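Local coordinates for putative ferritin-like diiron-carboxylate protein TM1526 (Thermotoga maritima, PDB 1VJX) that has no established function but, as a ferritin-like protein of the rubrerythrin family, may bind a diiron-carboxylate centre and act as an oxidoreductase, at residues 30-35 with 85-90; 37-42 with 92-97; 49-54 with 143-148. All coordinates share one frame; numbering follows the deposited sequence. Where two conformers were deposited one is given.

Contact 1 of 3, residues 30-35 with 85-90; sequences ERFYRE and EVFPDT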
loop_
_atom_site.group_PDB
_atom_site.type_symbol
_atom_site.label_atom_id
_atom_site.label_comp_id
_atom_site.label_asym_id
_atom_site.label_seq_id
_atom_site.Cartn_x
_atom_site.Cartn_y
_atom_site.Cartn_z
ATOM N N GLU A 30 -3.889 4.309 -4.062
ATOM C CA GLU A 30 -4.604 4.505 -5.321
ATOM C C GLU A 30 -4.737 5.996 -5.605
ATOM O O GLU A 30 -4.439 6.454 -6.708
ATOM C CB GLU A 30 -5.998 3.830 -5.300
ATOM C CG GLU A 30 -6.958 4.319 -6.403
ATOM C CD GLU A 30 -8.318 3.616 -6.429
ATOM O OE1 GLU A 30 -8.677 2.955 -5.447
ATOM O OE2 GLU A 30 -9.044 3.712 -7.433
ATOM N N ARG A 31 -5.226 6.728 -4.604
ATOM C CA ARG A 31 -5.454 8.157 -4.714
ATOM C C ARG A 31 -4.194 8.959 -4.963
ATOM O O ARG A 31 -4.168 9.862 -5.780
ATOM C CB ARG A 31 -6.075 8.683 -3.428
ATOM C CG ARG A 31 -7.538 8.857 -3.513
ATOM C CD ARG A 31 -8.111 9.604 -2.330
ATOM N NE ARG A 31 -7.611 10.985 -2.322
ATOM C CZ ARG A 31 -6.844 11.546 -1.372
ATOM N NH1 ARG A 31 -6.480 10.866 -0.279
ATOM N NH2 ARG A 31 -6.452 12.819 -1.517
ATOM N N PHE A 32 -3.186 8.674 -4.160
ATOM C CA PHE A 32 -1.848 9.242 -4.319
ATOM C C PHE A 32 -1.393 9.099 -5.781
ATOM O O PHE A 32 -1.180 10.101 -6.464
ATOM C CB PHE A 32 -0.910 8.528 -3.361
ATOM C CG PHE A 32 0.480 9.097 -3.291
ATOM C CD1 PHE A 32 0.697 10.411 -2.903
ATOM C CD2 PHE A 32 1.575 8.284 -3.539
ATOM C CE1 PHE A 32 2.000 10.913 -2.815
ATOM C CE2 PHE A 32 2.863 8.773 -3.447
ATOM C CZ PHE A 32 3.079 10.084 -3.087
ATOM N N TYR A 33 -1.320 7.860 -6.273
ATOM C CA TYR A 33 -0.745 7.596 -7.601
ATOM C C TYR A 33 -1.582 8.227 -8.727
ATOM O O TYR A 33 -1.021 8.729 -9.716
ATOM C CB TYR A 33 -0.509 6.094 -7.836
ATOM C CG TYR A 33 0.539 5.458 -6.930
ATOM C CD1 TYR A 33 1.805 6.024 -6.776
ATOM C CD2 TYR A 33 0.277 4.257 -6.265
ATOM C CE1 TYR A 33 2.761 5.435 -5.963
ATOM C CE2 TYR A 33 1.221 3.652 -5.455
ATOM C CZ TYR A 33 2.465 4.241 -5.297
ATOM O OH TYR A 33 3.416 3.636 -4.489
ATOM N N ARG A 34 -2.897 8.232 -8.553
ATOM C CA ARG A 34 -3.784 8.816 -9.539
ATOM C C ARG A 34 -3.627 10.353 -9.546
ATOM O O ARG A 34 -3.521 10.958 -10.610
ATOM C CB ARG A 34 -5.241 8.382 -9.288
ATOM C CG ARG A 34 -6.072 8.310 -10.553
ATOM C CD ARG A 34 -7.522 7.922 -10.341
ATOM N NE ARG A 34 -7.731 6.497 -10.059
ATOM C CZ ARG A 34 -7.677 5.529 -10.963
ATOM N NH1 ARG A 34 -7.355 5.804 -12.229
ATOM N NH2 ARG A 34 -7.916 4.272 -10.597
ATOM N N GLU A 35 -3.593 10.961 -8.360
ATOM C CA GLU A 35 -3.306 12.394 -8.207
ATOM C C GLU A 35 -1.889 12.766 -8.688
ATOM O O GLU A 35 -1.705 13.813 -9.299
ATOM C CB GLU A 35 -3.506 12.847 -6.749
ATOM C CG GLU A 35 -4.982 12.966 -6.332
ATOM C CD GLU A 35 -5.217 13.170 -4.822
ATOM O OE1 GLU A 35 -4.780 12.331 -3.994
ATOM O OE2 GLU A 35 -5.866 14.166 -4.455
ATOM N N GLU A 85 2.420 3.040 9.652
ATOM C CA GLU A 85 2.160 4.479 9.585
ATOM C C GLU A 85 0.968 4.656 8.660
ATOM O O GLU A 85 0.937 4.069 7.567
ATOM C CB GLU A 85 3.328 5.249 8.969
ATOM C CG GLU A 85 4.702 4.871 9.481
ATOM C CD GLU A 85 5.260 5.896 10.442
ATOM O OE1 GLU A 85 4.492 6.844 10.754
ATOM O OE2 GLU A 85 6.434 5.746 10.863
ATOM N N VAL A 86 0.006 5.448 9.056
ATOM C CA VAL A 86 -1.074 5.779 8.132
ATOM C C VAL A 86 -0.544 6.710 7.044
ATOM O O VAL A 86 0.447 7.450 7.239
ATOM C CB VAL A 86 -2.333 6.420 8.820
ATOM C CG1 VAL A 86 -2.905 5.491 9.909
ATOM C CG2 VAL A 86 -2.046 7.804 9.354
ATOM N N PHE A 87 -1.215 6.664 5.900
ATOM C CA PHE A 87 -0.761 7.375 4.725
ATOM C C PHE A 87 -0.634 8.856 5.097
ATOM O O PHE A 87 -1.474 9.376 5.816
ATOM C CB PHE A 87 -1.744 7.201 3.566
ATOM C CG PHE A 87 -1.078 7.124 2.227
ATOM C CD1 PHE A 87 -0.828 8.277 1.498
ATOM C CD2 PHE A 87 -0.706 5.924 1.718
ATOM C CE1 PHE A 87 -0.230 8.219 0.300
ATOM C CE2 PHE A 87 -0.116 5.848 0.507
ATOM C CZ PHE A 87 0.149 7.010 -0.211
ATOM N N PRO A 88 0.464 9.496 4.671
ATOM C CA PRO A 88 0.657 10.908 4.907
ATOM C C PRO A 88 -0.410 11.766 4.296
ATOM O O PRO A 88 -1.073 11.396 3.320
ATOM C CB PRO A 88 2.006 11.213 4.232
ATOM C CG PRO A 88 2.660 9.964 4.025
ATOM C CD PRO A 88 1.625 8.877 3.999
ATOM N N ASP A 89 -0.571 12.924 4.910
ATOM C CA ASP A 89 -1.324 13.999 4.319
ATOM C C ASP A 89 -0.436 14.588 3.212
ATOM O O ASP A 89 0.706 15.004 3.453
ATOM C CB ASP A 89 -1.671 15.064 5.370
ATOM C CG ASP A 89 -2.603 16.125 4.838
ATOM O OD1 ASP A 89 -2.498 16.513 3.668
ATOM O OD2 ASP A 89 -3.490 16.629 5.529
ATOM N N THR A 90 -0.984 14.569 2.002
ATOM C CA THR A 90 -0.286 15.003 0.806
ATOM C C THR A 90 -0.989 16.167 0.108
ATOM O O THR A 90 -0.516 16.611 -0.923
ATOM C CB THR A 90 -0.219 13.843 -0.174
ATOM O OG1 THR A 90 -1.537 13.312 -0.370
ATOM C CG2 THR A 90 0.602 12.699 0.384
HETATM O O HOH W 1 -2.920 11.587 -1.505
#
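Phe32 and Thr90 mark the nearest approach of the two backbones, 7.9 Å from CA to CA, where an irregular connection, residues 85-90, passes outside helical residues 30-35. No hydrogen bond crosses directly between the segments, and the meeting is made by side chains. It illustrates how one helix residue, Phe32, can receive two residues of a long connection. With CG anti to the backbone N (chi1 -174°), Phe32 extends from its helix toward the connection. Phe87 meets it in an offset edge-to-face pair, presenting its edge to the face of Phe32, with the ring centroids 5.4 Å apart and the planes at 65°. The touch reaches the root of the side chain, since Phe87 CZ lies 3.7 Å from Phe32 CB. Farther out, on the Phe32 ring, Thr90 CG2 comes within 3.9 Å of Phe32 CE1. An alanine in place of Phe32 is likely to cost Phe87 its aromatic partner and open a gap beneath the Thr90 methyl group. The threonine divides its branches: while CG2 packs on the ring, OG1 meets a water at 2.5 Å, a separation short enough to make the detail doubtful. That water donates to Glu35 OE1 at 3.2 Å, and the same carboxylate oxygen forms a salt bridge with Arg31 NH2 at 3.0 Å. The carboxylate therefore has a helix partner besides the water, and Arg31 NH1 also forms a salt bridge with Glu28. In the ferritin-like bundle, this connection belongs to the long passage from helix 43-68 to helix 101-125, interrupted by short helix 71-74. Phe32 also packs on Ala108 and Pro88 on Val111, both of helix 101-125, while the adjacent Tyr33 rests against Leu51 and Ala52 of helix 43-68.

Contact 2 of 3, residues 37-42 with 92-97; sequences SEHFNG and EILRRK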
loop_
_atom_site.group_PDB
_atom_site.type_symbol
_atom_site.label_atom_id
_atom_site.label_comp_id
_atom_site.label_asym_id
_atom_site.label_seq_id
_atom_site.Cartn_x
_atom_site.Cartn_y
_atom_site.Cartn_z
ATOM N N SER A 37 -0.331 11.423 -11.061
ATOM C CA SER A 37 -0.346 11.341 -12.515
ATOM C C SER A 37 -0.770 12.662 -13.159
ATOM O O SER A 37 -0.593 12.866 -14.350
ATOM C CB SER A 37 -1.262 10.212 -12.969
ATOM O OG SER A 37 -2.617 10.601 -12.916
ATOM N N GLU A 38 -1.351 13.555 -12.373
ATOM C CA GLU A 38 -1.721 14.872 -12.862
ATOM C C GLU A 38 -0.531 15.788 -12.936
ATOM O O GLU A 38 -0.655 16.840 -13.486
ATOM C CB GLU A 38 -2.744 15.524 -11.924
ATOM C CG GLU A 38 -4.167 14.998 -12.016
ATOM C CD GLU A 38 -4.977 15.250 -10.735
ATOM O OE1 GLU A 38 -4.408 15.739 -9.714
ATOM O OE2 GLU A 38 -6.183 14.906 -10.733
ATOM N N HIS A 39 0.602 15.404 -12.349
ATOM C CA HIS A 39 1.784 16.253 -12.279
ATOM C C HIS A 39 2.825 15.924 -13.361
ATOM O O HIS A 39 3.807 16.651 -13.511
ATOM C CB HIS A 39 2.419 16.145 -10.883
ATOM C CG HIS A 39 1.555 16.706 -9.792
ATOM N ND1 HIS A 39 1.673 18.003 -9.329
ATOM C CD2 HIS A 39 0.531 16.152 -9.101
ATOM C CE1 HIS A 39 0.764 18.217 -8.398
ATOM N NE2 HIS A 39 0.055 17.113 -8.241
ATOM N N PHE A 40 2.574 14.831 -14.098
ATOM C CA PHE A 40 3.555 14.162 -14.962
ATOM C C PHE A 40 2.952 13.704 -16.276
ATOM O O PHE A 40 1.757 13.821 -16.486
ATOM C CB PHE A 40 4.220 13.013 -14.213
ATOM C CG PHE A 40 4.990 13.480 -13.050
ATOM C CD1 PHE A 40 6.183 14.172 -13.243
ATOM C CD2 PHE A 40 4.481 13.342 -11.754
ATOM C CE1 PHE A 40 6.891 14.672 -12.156
ATOM C CE2 PHE A 40 5.176 13.825 -10.657
ATOM C CZ PHE A 40 6.394 14.484 -10.851
ATOM N N ASN A 41 3.785 13.182 -17.167
ATOM C CA ASN A 41 3.528 13.393 -18.582
ATOM C C ASN A 41 3.436 12.206 -19.542
ATOM O O ASN A 41 2.608 12.250 -20.454
ATOM C CB ASN A 41 4.528 14.428 -19.125
ATOM C CG ASN A 41 4.017 15.855 -19.004
ATOM O OD1 ASN A 41 2.855 16.159 -19.365
ATOM N ND2 ASN A 41 4.883 16.752 -18.515
ATOM N N GLY A 42 4.256 11.182 -19.410
ATOM C CA GLY A 42 4.350 10.269 -20.539
ATOM C C GLY A 42 4.167 8.830 -20.203
ATOM O O GLY A 42 3.071 8.428 -19.774
ATOM N N GLU A 92 -1.306 19.337 0.368
ATOM C CA GLU A 92 -0.602 20.594 0.168
ATOM C C GLU A 92 0.380 20.485 -0.966
ATOM O O GLU A 92 0.319 21.245 -1.914
ATOM C CB GLU A 92 0.145 21.051 1.436
ATOM C CG GLU A 92 -0.748 21.465 2.610
ATOM C CD GLU A 92 -1.825 22.495 2.256
ATOM O OE1 GLU A 92 -1.511 23.583 1.688
ATOM O OE2 GLU A 92 -3.012 22.228 2.589
ATOM N N ILE A 93 1.302 19.555 -0.884
ATOM C CA ILE A 93 2.223 19.384 -2.005
ATOM C C ILE A 93 1.504 19.060 -3.317
ATOM O O ILE A 93 1.815 19.650 -4.332
ATOM C CB ILE A 93 3.336 18.366 -1.693
ATOM C CG1 ILE A 93 2.750 16.998 -1.367
ATOM C CG2 ILE A 93 4.248 18.895 -0.571
ATOM C CD1 ILE A 93 2.675 16.118 -2.580
ATOM N N LEU A 94 0.512 18.184 -3.296
ATOM C CA LEU A 94 -0.238 17.872 -4.512
ATOM C C LEU A 94 -1.011 19.063 -5.070
ATOM O O LEU A 94 -1.565 18.984 -6.162
ATOM C CB LEU A 94 -1.207 16.709 -4.285
ATOM C CG LEU A 94 -0.607 15.336 -3.946
ATOM C CD1 LEU A 94 -1.727 14.340 -3.870
ATOM C CD2 LEU A 94 0.413 14.850 -4.933
ATOM N N ARG A 95 -1.041 20.161 -4.328
ATOM C CA ARG A 95 -1.618 21.406 -4.804
ATOM C C ARG A 95 -0.606 22.136 -5.725
ATOM O O ARG A 95 -0.998 22.936 -6.586
ATOM C CB ARG A 95 -1.975 22.286 -3.595
ATOM C CG ARG A 95 -3.362 22.848 -3.600
ATOM C CD ARG A 95 -3.825 23.349 -2.230
ATOM N NE ARG A 95 -4.370 22.259 -1.421
ATOM C CZ ARG A 95 -5.586 22.248 -0.838
ATOM N NH1 ARG A 95 -6.423 23.302 -0.929
ATOM N NH2 ARG A 95 -5.956 21.163 -0.147
ATOM N N ARG A 96 0.686 21.862 -5.525
ATOM C CA ARG A 96 1.770 22.562 -6.214
ATOM C C ARG A 96 1.794 22.240 -7.694
ATOM O O ARG A 96 1.347 21.188 -8.102
ATOM C CB ARG A 96 3.127 22.259 -5.570
ATOM C CG ARG A 96 3.413 23.131 -4.349
ATOM C CD ARG A 96 4.393 22.542 -3.326
ATOM N NE ARG A 96 5.537 21.834 -3.916
ATOM C CZ ARG A 96 6.676 22.389 -4.322
ATOM N NH1 ARG A 96 6.878 23.709 -4.239
ATOM N NH2 ARG A 96 7.622 21.614 -4.833
ATOM N N LYS A 97 2.290 23.178 -8.492
ATOM C CA LYS A 97 2.258 23.053 -9.940
ATOM C C LYS A 97 3.649 22.806 -10.528
ATOM O O LYS A 97 3.790 22.704 -11.753
ATOM C CB LYS A 97 1.621 24.321 -10.538
ATOM C CG LYS A 97 0.131 24.509 -10.224
ATOM C CD LYS A 97 -0.356 25.844 -10.748
ATOM C CE LYS A 97 -1.799 26.143 -10.366
ATOM N NZ LYS A 97 -2.137 27.604 -10.486
#
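His39 reaches across to the carbonyl oxygens of Leu94 and Arg96, joining two loops at one end of the ferritin-like helical bundle: the turn between helices 15-36 and 43-68, and the long connection that leads into helix 101-125. The histidine CB already points toward residues 92-97, and a chi1 of -66°, which sets CG anti to the carbonyl carbon, turns the ring edge to the carbonyls of the other loop. Along that edge, ND1 comes 3.4 Å from Arg96 O, but at an angle too poor for a hydrogen bond. The next atom, CE1, approaches the same oxygen more closely, at 3.0 Å, and is 3.3 Å from Leu94 O, so this carbon faces two carbonyl oxygens, both near the ring plane. At the tip, NE2 donates a weak, bent hydrogen bond to Leu94 O (3.2 Å, N-H...O angle 121°). The histidine meets mainly backbone oxygens; the guanidinium of Arg96 is taken up by a salt bridge with Glu103. Leu94 packs on Glu35 and Leu36 of helix 15-36, and its side chain also touches the ring, CD2 lying 4.0 Å from His39 NE2.

Contact 3 of 3, residues 49-54 with 143-148; sequences LELADQ and KEHLRK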
loop_
_atom_site.group_PDB
_atom_site.type_symbol
_atom_site.label_atom_id
_atom_site.label_comp_id
_atom_site.label_asym_id
_atom_site.label_seq_id
_atom_site.Cartn_x
_atom_site.Cartn_y
_atom_site.Cartn_z
ATOM N N LEU A 49 -0.666 5.687 -13.176
ATOM C CA LEU A 49 -2.063 5.281 -13.302
ATOM C C LEU A 49 -2.206 3.764 -13.166
ATOM O O LEU A 49 -3.187 3.286 -12.596
ATOM C CB LEU A 49 -2.682 5.775 -14.612
ATOM C CG LEU A 49 -2.998 7.266 -14.649
ATOM C CD1 LEU A 49 -3.289 7.739 -16.096
ATOM C CD2 LEU A 49 -4.168 7.630 -13.720
ATOM N N GLU A 50 -1.241 3.020 -13.707
ATOM C CA GLU A 50 -1.218 1.572 -13.548
ATOM C C GLU A 50 -1.114 1.238 -12.076
ATOM O O GLU A 50 -1.880 0.427 -11.574
ATOM C CB GLU A 50 -0.066 0.929 -14.325
ATOM C CG GLU A 50 -0.482 0.504 -15.725
ATOM C CD GLU A 50 0.680 0.491 -16.732
ATOM O OE1 GLU A 50 1.849 0.280 -16.287
ATOM O OE2 GLU A 50 0.421 0.684 -17.961
ATOM N N LEU A 51 -0.162 1.883 -11.402
ATOM C CA LEU A 51 0.056 1.691 -9.977
ATOM C C LEU A 51 -1.230 1.947 -9.210
ATOM O O LEU A 51 -1.566 1.181 -8.330
ATOM C CB LEU A 51 1.217 2.571 -9.469
ATOM C CG LEU A 51 2.620 2.242 -10.003
ATOM C CD1 LEU A 51 3.697 3.123 -9.392
ATOM C CD2 LEU A 51 2.962 0.817 -9.725
ATOM N N ALA A 52 -1.965 2.994 -9.593
ATOM C CA ALA A 52 -3.265 3.337 -8.987
ATOM C C ALA A 52 -4.328 2.246 -9.183
ATOM O O ALA A 52 -5.008 1.900 -8.237
ATOM C CB ALA A 52 -3.772 4.673 -9.516
ATOM N N ASP A 53 -4.458 1.707 -10.394
ATOM C CA ASP A 53 -5.402 0.630 -10.674
ATOM C C ASP A 53 -5.018 -0.620 -9.907
ATOM O O ASP A 53 -5.870 -1.314 -9.397
ATOM C CB ASP A 53 -5.429 0.307 -12.169
ATOM C CG ASP A 53 -6.781 -0.282 -12.637
ATOM O OD1 ASP A 53 -7.833 0.426 -12.552
ATOM O OD2 ASP A 53 -6.884 -1.440 -13.118
ATOM N N GLN A 54 -3.721 -0.910 -9.829
ATOM C CA GLN A 54 -3.246 -2.075 -9.066
ATOM C C GLN A 54 -3.589 -1.972 -7.596
ATOM O O GLN A 54 -4.064 -2.944 -6.992
ATOM C CB GLN A 54 -1.723 -2.254 -9.258
ATOM C CG GLN A 54 -1.407 -2.747 -10.665
ATOM C CD GLN A 54 0.038 -2.603 -11.071
ATOM O OE1 GLN A 54 0.938 -2.572 -10.228
ATOM N NE2 GLN A 54 0.269 -2.536 -12.367
ATOM N N LYS A 143 5.935 -5.258 -4.016
ATOM C CA LYS A 143 7.392 -5.220 -4.069
ATOM C C LYS A 143 7.886 -4.919 -5.484
ATOM O O LYS A 143 8.962 -4.374 -5.657
ATOM C CB LYS A 143 7.977 -6.537 -3.610
ATOM C CG LYS A 143 7.972 -6.808 -2.111
ATOM C CD LYS A 143 8.941 -7.982 -1.799
ATOM C CE LYS A 143 8.354 -9.346 -2.161
ATOM N NZ LYS A 143 9.378 -10.203 -2.697
ATOM N N GLU A 144 7.093 -5.284 -6.487
ATOM C CA GLU A 144 7.292 -4.814 -7.874
ATOM C C GLU A 144 6.960 -3.322 -8.085
ATOM O O GLU A 144 7.562 -2.686 -8.926
ATOM C CB GLU A 144 6.444 -5.632 -8.852
ATOM C CG GLU A 144 6.920 -7.063 -9.073
ATOM C CD GLU A 144 8.287 -7.130 -9.680
ATOM O OE1 GLU A 144 8.681 -6.184 -10.422
ATOM O OE2 GLU A 144 8.969 -8.143 -9.403
ATOM N N HIS A 145 5.983 -2.780 -7.351
ATOM C CA HIS A 145 5.682 -1.355 -7.424
ATOM C C HIS A 145 6.900 -0.639 -6.951
ATOM O O HIS A 145 7.348 0.311 -7.570
ATOM C CB HIS A 145 4.547 -0.943 -6.487
ATOM C CG HIS A 145 3.196 -1.399 -6.918
ATOM N ND1 HIS A 145 2.024 -0.858 -6.405
ATOM C CD2 HIS A 145 2.820 -2.333 -7.823
ATOM C CE1 HIS A 145 0.992 -1.461 -6.965
ATOM N NE2 HIS A 145 1.445 -2.354 -7.831
ATOM N N LEU A 146 7.404 -1.091 -5.809
ATOM C CA LEU A 146 8.603 -0.536 -5.194
ATOM C C LEU A 146 9.835 -0.555 -6.131
ATOM O O LEU A 146 10.518 0.437 -6.279
ATOM C CB LEU A 146 8.925 -1.284 -3.896
ATOM C CG LEU A 146 10.160 -0.742 -3.176
ATOM C CD1 LEU A 146 9.993 0.774 -2.844
ATOM C CD2 LEU A 146 10.456 -1.589 -1.959
ATOM N N ARG A 147 10.086 -1.691 -6.754
ATOM C CA ARG A 147 11.160 -1.814 -7.731
ATOM C C ARG A 147 10.989 -0.796 -8.861
ATOM O O ARG A 147 11.984 -0.213 -9.352
ATOM C CB ARG A 147 11.140 -3.219 -8.307
ATOM C CG ARG A 147 12.152 -3.490 -9.406
ATOM C CD ARG A 147 11.660 -4.545 -10.365
ATOM N NE ARG A 147 10.556 -4.020 -11.189
ATOM C CZ ARG A 147 10.738 -3.281 -12.285
ATOM N NH1 ARG A 147 11.963 -2.956 -12.670
ATOM N NH2 ARG A 147 9.702 -2.851 -12.992
ATOM N N LYS A 148 9.736 -0.590 -9.287
ATOM C CA LYS A 148 9.444 0.363 -10.363
ATOM C C LYS A 148 9.713 1.771 -9.913
ATOM O O LYS A 148 10.332 2.545 -10.641
ATOM C CB LYS A 148 8.003 0.239 -10.847
ATOM C CG LYS A 148 7.655 1.178 -11.996
ATOM C CD LYS A 148 8.335 0.780 -13.282
ATOM C CE LYS A 148 8.341 1.857 -14.323
ATOM N NZ LYS A 148 9.226 1.402 -15.465
#
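Leu51 and Gln54 face helical residues 143-148 chiefly through His145, Leu51 CA lying 6.9 Å from His145 CA. Glu144 comes before this meeting point and turns its carboxylate away, to a salt bridge in which Arg147 NE gives Glu144 OE1 a weak hydrogen bond of 3.0 Å. His145 follows, its CG anti to the carbonyl carbon (chi1 -72°), which lays the imidazole alongside the opposing helix. The methyl CD2 of Leu51 sits over one ring face in a CH-pi contact, 3.7 Å from the centroid and 14° off the normal. Gln54, its chain extended beyond CG, slides past the ring in the opposite direction, the amide plane turned 49° from that of the ring, and Gln54 OE1 lies 2.5 Å from His145 NE2. This is interhelical packing within a ferritin-like four-helix bundle, whose relatives commonly hold a diiron centre. His145 also touches Glu55; histidine and glutamate are the kinds of residue that hold such centres, so a place near one is possible. Leu146 then points the other way, packing on Ile109, Glu112 and Lys113 of helix 101-125. Arg147 carries NH1 to Glu151, and Lys148, resting on Thr47, sends NZ to the same glutamate.

Overall arrangement
Contacts 1 and 3 are buried, each centred about 9 Å from the centre of the chain, whereas contact 2 lies at the surface, about 20 Å out. Contacts 1 and 3 lie on consecutive helices that pack together, 15-36 against 43-68, with Tyr33 CD2 3.7 Å from Leu51 CB. Contacts 1 and 2 instead share the long connection before helix 101-125 and meet where Leu94 packs on Glu35. Chemistry follows position: aromatic edge-to-face packing sets the connection against the bundle, a methyl covers an imidazole between helices, and a weak histidine-to-carbonyl bond joins the outer loops. Contact 3 alone pairs helix with helix.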